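Local coordinates for protein beta sliding clamp (Caulobacter crescentus, PDB 5WCE) that probably tethers DNA polymerases and other proteins to DNA for processive replication, as a ring-shaped head-to-tail homodimer around the duplex, at residues A16-L21 with T80-V85; D55-I60 with T246-D251; L191-A196 with G369-L374. All coordinates share one frame; numbering follows the deposited sequence.

Interaction 1: A16-L21 with T80-V85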
loop_
_atom_site.group_PDB
_atom_site.type_symbol
_atom_site.label_atom_id
_atom_site.label_comp_id
_atom_site.label_asym_id
_atom_site.label_seq_id
_atom_site.Cartn_x
_atom_site.Cartn_y
_atom_site.Cartn_z
ATOM N N ALA A 16 14.898 22.496 7.674
ATOM C CA ALA A 16 14.125 23.000 8.821
ATOM C C ALA A 16 12.658 23.220 8.522
ATOM O O ALA A 16 11.756 22.930 9.341
ATOM C CB ALA A 16 14.736 24.295 9.337
ATOM N N LEU A 17 12.402 23.789 7.359
ATOM C CA LEU A 17 11.049 24.075 6.920
ATOM C C LEU A 17 10.297 22.773 6.718
ATOM O O LEU A 17 9.152 22.630 7.162
ATOM C CB LEU A 17 11.088 24.871 5.593
ATOM C CG LEU A 17 9.755 25.242 4.964
ATOM C CD1 LEU A 17 8.817 25.917 5.932
ATOM C CD2 LEU A 17 10.016 26.114 3.726
ATOM N N LEU A 18 10.953 21.824 6.077
ATOM C CA LEU A 18 10.368 20.521 5.800
ATOM C C LEU A 18 10.048 19.757 7.049
ATOM O O LEU A 18 8.984 19.159 7.127
ATOM C CB LEU A 18 11.285 19.689 4.908
ATOM C CG LEU A 18 10.806 18.361 4.358
ATOM C CD1 LEU A 18 9.565 18.553 3.504
ATOM C CD2 LEU A 18 11.914 17.758 3.510
ATOM N N LYS A 19 10.944 19.823 8.031
ATOM C CA LYS A 19 10.766 19.086 9.303
ATOM C C LYS A 19 9.518 19.575 10.025
ATOM O O LYS A 19 8.657 18.771 10.459
ATOM C CB LYS A 19 12.024 19.204 10.151
ATOM C CG LYS A 19 11.941 18.570 11.552
ATOM C CD LYS A 19 13.299 18.596 12.248
ATOM C CE LYS A 19 13.207 18.899 13.735
ATOM N NZ LYS A 19 14.529 18.543 14.341
ATOM N N ALA A 20 9.388 20.897 10.126
ATOM C CA ALA A 20 8.195 21.507 10.728
ATOM C C ALA A 20 6.886 21.246 10.005
ATOM O O ALA A 20 5.846 20.904 10.632
ATOM C CB ALA A 20 8.408 22.999 10.922
ATOM N N LEU A 21 6.910 21.445 8.686
ATOM C CA LEU A 21 5.765 21.178 7.852
ATOM C C LEU A 21 5.306 19.719 7.978
ATOM O O LEU A 21 4.101 19.459 8.140
ATOM C CB LEU A 21 6.037 21.491 6.394
ATOM C CG LEU A 21 6.143 22.974 6.015
ATOM C CD1 LEU A 21 6.637 23.166 4.582
ATOM C CD2 LEU A 21 4.853 23.722 6.199
ATOM N N THR A 80 -0.032 21.291 0.155
ATOM C CA THR A 80 0.631 21.898 -0.998
ATOM C C THR A 80 1.974 22.538 -0.625
ATOM O O THR A 80 3.009 22.335 -1.318
ATOM C CB THR A 80 -0.282 22.931 -1.658
ATOM O OG1 THR A 80 -1.466 22.256 -2.123
ATOM C CG2 THR A 80 0.411 23.663 -2.809
ATOM N N LEU A 81 1.978 23.304 0.457
ATOM C CA LEU A 81 3.232 23.821 0.948
ATOM C C LEU A 81 4.241 22.721 1.263
ATOM O O LEU A 81 5.396 22.812 0.832
ATOM C CB LEU A 81 3.031 24.698 2.174
ATOM C CG LEU A 81 4.239 25.509 2.637
ATOM C CD1 LEU A 81 4.885 26.309 1.544
ATOM C CD2 LEU A 81 3.857 26.468 3.755
ATOM N N TYR A 82 3.792 21.673 1.951
ATOM C CA TYR A 82 4.653 20.524 2.296
ATOM C C TYR A 82 5.246 19.876 1.015
ATOM O O TYR A 82 6.444 19.686 0.905
ATOM C CB TYR A 82 3.874 19.493 3.144
ATOM C CG TYR A 82 4.645 18.212 3.375
ATOM C CD1 TYR A 82 5.676 18.164 4.316
ATOM C CD2 TYR A 82 4.370 17.059 2.619
ATOM C CE1 TYR A 82 6.412 17.013 4.512
ATOM C CE2 TYR A 82 5.121 15.908 2.776
ATOM C CZ TYR A 82 6.133 15.877 3.724
ATOM O OH TYR A 82 6.863 14.704 3.890
ATOM N N GLU A 83 4.398 19.612 0.033
ATOM C CA GLU A 83 4.834 18.993 -1.210
ATOM C C GLU A 83 5.804 19.839 -2.001
ATOM O O GLU A 83 6.786 19.323 -2.504
ATOM C CB GLU A 83 3.623 18.589 -2.049
ATOM C CG GLU A 83 2.932 17.361 -1.412
ATOM C CD GLU A 83 3.834 16.130 -1.536
ATOM O OE1 GLU A 83 4.302 15.849 -2.654
ATOM O OE2 GLU A 83 4.219 15.530 -0.557
ATOM N N ILE A 84 5.562 21.146 -2.070
ATOM C CA ILE A 84 6.499 22.042 -2.749
ATOM C C ILE A 84 7.886 21.928 -2.093
ATOM O O ILE A 84 8.906 21.748 -2.751
ATOM C CB ILE A 84 6.012 23.510 -2.704
ATOM C CG1 ILE A 84 4.805 23.732 -3.649
ATOM C CG2 ILE A 84 7.133 24.502 -3.089
ATOM C CD1 ILE A 84 4.073 25.031 -3.383
ATOM N N VAL A 85 7.907 22.057 -0.786
ATOM C CA VAL A 85 9.189 22.111 -0.094
ATOM C C VAL A 85 9.938 20.774 -0.210
ATOM O O VAL A 85 11.138 20.761 -0.436
ATOM C CB VAL A 85 9.042 22.573 1.389
ATOM C CG1 VAL A 85 10.388 22.519 2.092
ATOM C CG2 VAL A 85 8.426 23.981 1.430
#
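V85 and L17 meet through their branch ends, V85 CG2 lying 3.5 Å from L17 CD2. Their side chains cross at about a right angle. V85 CG2 stands beside its own backbone N and serves two leucines, since L21 CD1 also reaches it at 3.7 Å. V85 CG1, anti to the backbone N (chi1 176°), lies near L17 CG and the CB of L18. L21 uses both methyls: CD1 is shared between V85 and L81 CG, and CD2 meets L81 CD2 at 3.8 Å.

The aromatic part is Y82. L21 CB sits at the edge of its ring, in the ring plane, 3.9 Å from Y82 CD1. L18 comes in obliquely and puts CD1 3.7 Å from Y82 CE1.

All these contacts across the pair are apolar. The two helical segments run closer to antiparallel than to parallel, at 145°, with axes 9.6 Å apart.

This is the packing of the two helices of one clamp domain, the N-terminal one, as in the sliding-clamp fold. E83 and I84 also pack on T285 of the second subunit. Within the chain, L17, A20 and L21 of helix 14-25 rest on F51 of strand 48-54, while T80 and I84 of helix 78-87 touch L116 of strand 112-116.

Interaction 2: D55-I60 with T246-D251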
loop_
_atom_site.group_PDB
_atom_site.type_symbol
_atom_site.label_atom_id
_atom_site.label_comp_id
_atom_site.label_asym_id
_atom_site.label_seq_id
_atom_site.Cartn_x
_atom_site.Cartn_y
_atom_site.Cartn_z
ATOM N N ASP A 55 -7.606 20.231 13.197
ATOM C CA ASP A 55 -8.850 19.687 12.672
ATOM C C ASP A 55 -10.016 20.030 13.587
ATOM O O ASP A 55 -11.090 19.390 13.535
ATOM C CB ASP A 55 -8.723 18.192 12.450
ATOM C CG ASP A 55 -8.555 17.411 13.763
ATOM O OD1 ASP A 55 -8.604 18.056 14.865
ATOM O OD2 ASP A 55 -8.422 16.180 13.660
ATOM N N LEU A 56 -9.796 21.020 14.445
ATOM C CA LEU A 56 -10.751 21.457 15.481
ATOM C C LEU A 56 -10.749 20.597 16.750
ATOM O O LEU A 56 -10.952 21.156 17.829
ATOM C CB LEU A 56 -12.190 21.693 14.995
ATOM C CG LEU A 56 -12.399 22.668 13.806
ATOM C CD1 LEU A 56 -13.828 22.634 13.333
ATOM C CD2 LEU A 56 -11.967 24.065 14.201
ATOM N N ASP A 57 -10.519 19.300 16.652
ATOM C CA ASP A 57 -10.361 18.455 17.849
ATOM C C ASP A 57 -8.986 18.578 18.458
ATOM O O ASP A 57 -8.824 18.572 19.689
ATOM C CB ASP A 57 -10.657 16.992 17.522
ATOM C CG ASP A 57 -12.119 16.774 17.161
ATOM O OD1 ASP A 57 -13.020 17.384 17.787
ATOM O OD2 ASP A 57 -12.372 16.026 16.219
ATOM N N MET A 58 -7.979 18.702 17.603
ATOM C CA MET A 58 -6.618 18.815 18.039
ATOM C C MET A 58 -5.821 19.794 17.185
ATOM O O MET A 58 -6.227 20.111 16.042
ATOM C CB MET A 58 -5.952 17.476 18.030
ATOM C CG MET A 58 -5.592 16.962 16.636
ATOM S SD MET A 58 -5.178 15.199 16.581
ATOM C CE MET A 58 -6.886 14.687 16.662
ATOM N N GLU A 59 -4.741 20.275 17.791
ATOM C CA GLU A 59 -3.866 21.259 17.154
ATOM C C GLU A 59 -2.454 20.764 17.281
ATOM O O GLU A 59 -2.027 20.392 18.396
ATOM C CB GLU A 59 -3.985 22.612 17.850
ATOM C CG GLU A 59 -3.055 23.700 17.304
ATOM C CD GLU A 59 -2.998 24.877 18.248
ATOM O OE1 GLU A 59 -3.620 25.866 17.927
ATOM O OE2 GLU A 59 -2.414 24.730 19.343
ATOM N N ILE A 60 -1.703 20.789 16.192
ATOM C CA ILE A 60 -0.279 20.529 16.272
ATOM C C ILE A 60 0.429 21.841 15.998
ATOM O O ILE A 60 0.040 22.543 15.028
ATOM C CB ILE A 60 0.203 19.481 15.254
ATOM C CG1 ILE A 60 -0.616 18.176 15.339
ATOM C CG2 ILE A 60 1.655 19.194 15.475
ATOM C CD1 ILE A 60 -0.216 17.080 14.339
ATOM N N THR A 246 -2.036 19.641 21.212
ATOM C CA THR A 246 -3.068 19.936 22.213
ATOM C C THR A 246 -4.386 19.394 21.670
ATOM O O THR A 246 -4.725 19.635 20.493
ATOM C CB THR A 246 -3.169 21.445 22.480
ATOM O OG1 THR A 246 -1.873 21.992 22.742
ATOM C CG2 THR A 246 -4.096 21.713 23.615
ATOM N N SER A 247 -5.148 18.672 22.497
ATOM C CA SER A 247 -6.385 18.016 22.022
ATOM C C SER A 247 -7.511 18.108 23.016
ATOM O O SER A 247 -7.297 18.022 24.261
ATOM C CB SER A 247 -6.109 16.521 21.697
ATOM O OG SER A 247 -7.302 15.811 21.342
ATOM N N LYS A 248 -8.735 18.239 22.489
ATOM C CA LYS A 248 -9.933 17.931 23.293
ATOM C C LYS A 248 -9.896 16.452 23.714
ATOM O O LYS A 248 -9.209 15.626 23.101
ATOM C CB LYS A 248 -11.214 18.143 22.506
ATOM C CG LYS A 248 -11.465 19.596 22.118
ATOM C CD LYS A 248 -12.636 19.679 21.165
ATOM C CE LYS A 248 -12.798 21.124 20.712
ATOM N NZ LYS A 248 -13.904 21.255 19.736
ATOM N N VAL A 249 -10.677 16.162 24.751
ATOM C CA VAL A 249 -10.830 14.792 25.249
ATOM C C VAL A 249 -12.275 14.404 25.036
ATOM O O VAL A 249 -13.111 15.257 24.838
ATOM C CB VAL A 249 -10.407 14.624 26.741
ATOM C CG1 VAL A 249 -8.905 14.920 26.921
ATOM C CG2 VAL A 249 -11.244 15.412 27.652
ATOM N N ILE A 250 -12.564 13.122 24.991
ATOM C CA ILE A 250 -13.937 12.692 24.806
ATOM C C ILE A 250 -14.725 12.913 26.114
ATOM O O ILE A 250 -14.312 12.439 27.157
ATOM C CB ILE A 250 -14.018 11.250 24.311
ATOM C CG1 ILE A 250 -13.407 11.190 22.918
ATOM C CG2 ILE A 250 -15.469 10.772 24.332
ATOM C CD1 ILE A 250 -13.191 9.827 22.351
ATOM N N ASP A 251 -15.838 13.641 25.994
ATOM C CA ASP A 251 -16.648 14.056 27.118
ATOM C C ASP A 251 -17.503 12.840 27.442
ATOM O O ASP A 251 -18.382 12.455 26.666
ATOM C CB ASP A 251 -17.523 15.275 26.730
ATOM C CG ASP A 251 -18.446 15.739 27.853
ATOM O OD1 ASP A 251 -18.143 15.543 29.056
ATOM O OD2 ASP A 251 -19.506 16.316 27.527
HETATM O O HOH W 1 -1.018 22.675 20.270
#
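M58 and S247 face each other as an antiparallel non-hydrogen-bonded pair, with M58 CB 3.8 Å from S247 CB. This is the tight part of the contact. Beside it, E59 and T246 form a hydrogen-bonded pair. E59 N gives to T246 O at 2.8 Å, and T246 N gives back to E59 O. On the other side of the M58-S247 pair, K248 N gives to D57 O, 2.8 Å away, almost in line with the carbonyl (C=O...N 171°).

S247 OG lies anti to its backbone N (chi1 175°). It donates to K248 O at 2.6 Å, on a lone pair in the carbonyl plane, and is also bonded to T212 OG1. An alanine here would probably leave K248 O and T212 without this hydroxyl partner. The M58 chain is bent at chi3; its end leads away from S247 and packs on K211, T212 and E215 of helix 210-220. On the face of E59 and T246, one water donates to E59 O and E59 OE2 and accepts from T246 OG1.

The solvent side is looser. L56, D57 and K248 are exposed. The extended K248 chain crosses D57 at about a right angle, and its CE lies 3.4 Å from L56 O. K248 NZ stays 4.4 Å from D57 OD1, too far apart to count as a salt bridge. The turn has its own brace: D55 OD1 accepts from M58 N at 2.9 Å, an Asx motif, while D55 OD2 pairs with K211.

Strands 58-65 and 243-248 thus join the N-terminal and central domains edge to edge. They make one continuous antiparallel sheet, as is characteristic of the outer layer of a sliding-clamp ring.

Interaction 3: L191-A196 with G369-L374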
loop_
_atom_site.group_PDB
_atom_site.type_symbol
_atom_site.label_atom_id
_atom_site.label_comp_id
_atom_site.label_asym_id
_atom_site.label_seq_id
_atom_site.Cartn_x
_atom_site.Cartn_y
_atom_site.Cartn_z
ATOM N N LEU A 191 -5.160 -3.433 28.294
ATOM C CA LEU A 191 -4.747 -2.652 29.430
ATOM C C LEU A 191 -3.216 -2.699 29.498
ATOM O O LEU A 191 -2.606 -3.791 29.362
ATOM C CB LEU A 191 -5.397 -3.197 30.704
ATOM C CG LEU A 191 -5.037 -2.558 32.057
ATOM C CD1 LEU A 191 -6.095 -2.834 33.105
ATOM C CD2 LEU A 191 -3.673 -2.936 32.610
ATOM N N ALA A 192 -2.588 -1.531 29.699
ATOM C CA ALA A 192 -1.162 -1.450 29.940
ATOM C C ALA A 192 -0.878 -0.386 30.967
ATOM O O ALA A 192 -1.582 0.641 31.038
ATOM C CB ALA A 192 -0.408 -1.191 28.663
ATOM N N GLU A 193 0.114 -0.628 31.812
ATOM C CA GLU A 193 0.413 0.317 32.864
ATOM C C GLU A 193 1.895 0.366 33.179
ATOM O O GLU A 193 2.663 -0.527 32.809
ATOM C CB GLU A 193 -0.416 0.008 34.102
ATOM C CG GLU A 193 0.026 -1.270 34.828
ATOM C CD GLU A 193 -0.969 -1.833 35.790
ATOM O OE1 GLU A 193 -2.008 -1.181 36.014
ATOM O OE2 GLU A 193 -0.665 -2.936 36.351
ATOM N N MET A 194 2.270 1.453 33.855
ATOM C CA MET A 194 3.642 1.711 34.295
ATOM C C MET A 194 3.601 2.370 35.659
ATOM O O MET A 194 2.555 2.886 36.045
ATOM C CB MET A 194 4.347 2.642 33.319
ATOM C CG MET A 194 3.678 4.054 33.207
ATOM S SD MET A 194 4.444 5.159 32.005
ATOM C CE MET A 194 5.908 5.527 32.970
ATOM N N PRO A 195 4.735 2.363 36.396
ATOM C CA PRO A 195 4.781 3.167 37.621
ATOM C C PRO A 195 4.492 4.628 37.283
ATOM O O PRO A 195 5.023 5.146 36.307
ATOM C CB PRO A 195 6.220 2.989 38.144
ATOM C CG PRO A 195 6.733 1.751 37.464
ATOM C CD PRO A 195 5.997 1.644 36.151
ATOM N N ALA A 196 3.650 5.275 38.089
ATOM C CA ALA A 196 3.221 6.640 37.779
ATOM C C ALA A 196 4.411 7.579 37.866
ATOM O O ALA A 196 5.070 7.634 38.901
ATOM C CB ALA A 196 2.106 7.081 38.712
ATOM N N GLY A 369 2.618 -5.902 33.519
ATOM C CA GLY A 369 1.978 -4.618 33.390
ATOM C C GLY A 369 0.966 -4.535 32.246
ATOM O O GLY A 369 0.554 -3.412 31.899
ATOM N N VAL A 370 0.618 -5.664 31.593
ATOM C CA VAL A 370 -0.450 -5.692 30.604
ATOM C C VAL A 370 -1.516 -6.745 30.962
ATOM O O VAL A 370 -1.210 -7.700 31.703
ATOM C CB VAL A 370 0.068 -5.918 29.187
ATOM C CG1 VAL A 370 1.100 -4.864 28.839
ATOM C CG2 VAL A 370 0.711 -7.304 29.045
ATOM N N LYS A 371 -2.741 -6.492 30.561
ATOM C CA LYS A 371 -3.833 -7.475 30.622
ATOM C C LYS A 371 -4.621 -7.379 29.337
ATOM O O LYS A 371 -4.935 -6.263 28.862
ATOM C CB LYS A 371 -4.750 -7.242 31.847
ATOM C CG LYS A 371 -4.063 -7.467 33.173
ATOM C CD LYS A 371 -5.019 -7.212 34.348
ATOM C CE LYS A 371 -4.387 -7.369 35.740
ATOM N NZ LYS A 371 -3.724 -6.130 36.224
ATOM N N TYR A 372 -5.009 -8.540 28.778
ATOM C CA TYR A 372 -5.943 -8.565 27.652
ATOM C C TYR A 372 -7.199 -9.394 28.010
ATOM O O TYR A 372 -7.127 -10.393 28.747
ATOM C CB TYR A 372 -5.300 -9.107 26.406
ATOM C CG TYR A 372 -4.111 -8.265 26.047
ATOM C CD1 TYR A 372 -4.282 -7.049 25.387
ATOM C CD2 TYR A 372 -2.843 -8.628 26.449
ATOM C CE1 TYR A 372 -3.175 -6.238 25.126
ATOM C CE2 TYR A 372 -1.753 -7.791 26.223
ATOM C CZ TYR A 372 -1.966 -6.597 25.540
ATOM O OH TYR A 372 -0.887 -5.740 25.263
ATOM N N VAL A 373 -8.322 -8.909 27.533
ATOM C CA VAL A 373 -9.600 -9.550 27.741
ATOM C C VAL A 373 -10.197 -9.823 26.335
ATOM O O VAL A 373 -10.276 -8.908 25.460
ATOM C CB VAL A 373 -10.590 -8.744 28.592
ATOM C CG1 VAL A 373 -11.831 -9.567 28.895
ATOM C CG2 VAL A 373 -9.966 -8.316 29.915
ATOM N N LEU A 374 -10.577 -11.083 26.140
ATOM C CA LEU A 374 -11.329 -11.545 24.967
ATOM C C LEU A 374 -12.717 -11.979 25.386
ATOM O O LEU A 374 -12.860 -12.665 26.402
ATOM C CB LEU A 374 -10.653 -12.740 24.307
ATOM C CG LEU A 374 -9.276 -12.428 23.706
ATOM C CD1 LEU A 374 -8.485 -13.714 23.456
ATOM C CD2 LEU A 374 -9.434 -11.582 22.473
HETATM O O HOH W 2 -1.410 -5.413 34.580
#
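With chi1 at 71°, E193 CG sits between the backbone N and the carbonyl carbon, 3.7 Å from G369 O. V370 CG1 lies anti to its carbonyl carbon (chi1 -56°) and meets A192 CB at 4.0 Å. These groups lie on a seam of the sliding-clamp fold. Here strand 188-195 of the central domain pairs antiparallel with strand 370-374 of the C-terminal domain, and the two domains share one sheet.

L191 and K371 are the hydrogen-bonded pair. L191 N donates to K371 O at 2.9 Å, nearly in line with the carbonyl. K371 N donates to L191 O, with the donor tilted 33° from the carbonyl plane. A192 and V370 form the next, non-hydrogen-bonded pair. V370 CA also approaches L191 O in a CA-H...O contact, and A192 CA does the same to G369 O. The third backbone bond runs from E193 N to G369 O at 2.8 Å, where the chain turns a corner at G369.

The face of A192 and V370 is buried. V370 packs on R145 of helix 140-148, which also bonds E193 O.

On the face of L191 and K371, the two CB atoms lie 4.3 Å apart, and L191 packs on R180 and I261. The acid of E193 has its main partner in this region: OE1 forms a salt bridge with R180. Its other oxygen, OE2, is 4.4 Å from K371 NZ, too far for a salt bridge. A water accepts from K371 NZ at 2.9 Å and lies 3.1 Å from E193 OE2, to which it may donate.

Interaction 1 lies within the N-terminal domain, whereas interaction 2 joins the N-terminal and central domains and interaction 3 the central and C-terminal ones. The two seams lie in separate eight-stranded antiparallel sheets with the same strand order, which fits a repeated domain plan. The centres of interactions 2 and 3 are about 25 Å apart. Interaction 1 is about 23 Å from interaction 2 and about 38 Å from interaction 3, centre to centre. Interactions 1 and 3 lie on opposite sides of the chain's centre. Along the chain interaction 1 closes before interaction 3 opens, while interaction 2 crosses both. The central domain is therefore joined through a shared sheet at both junctions, consistent with a continuous arc forming half the ring.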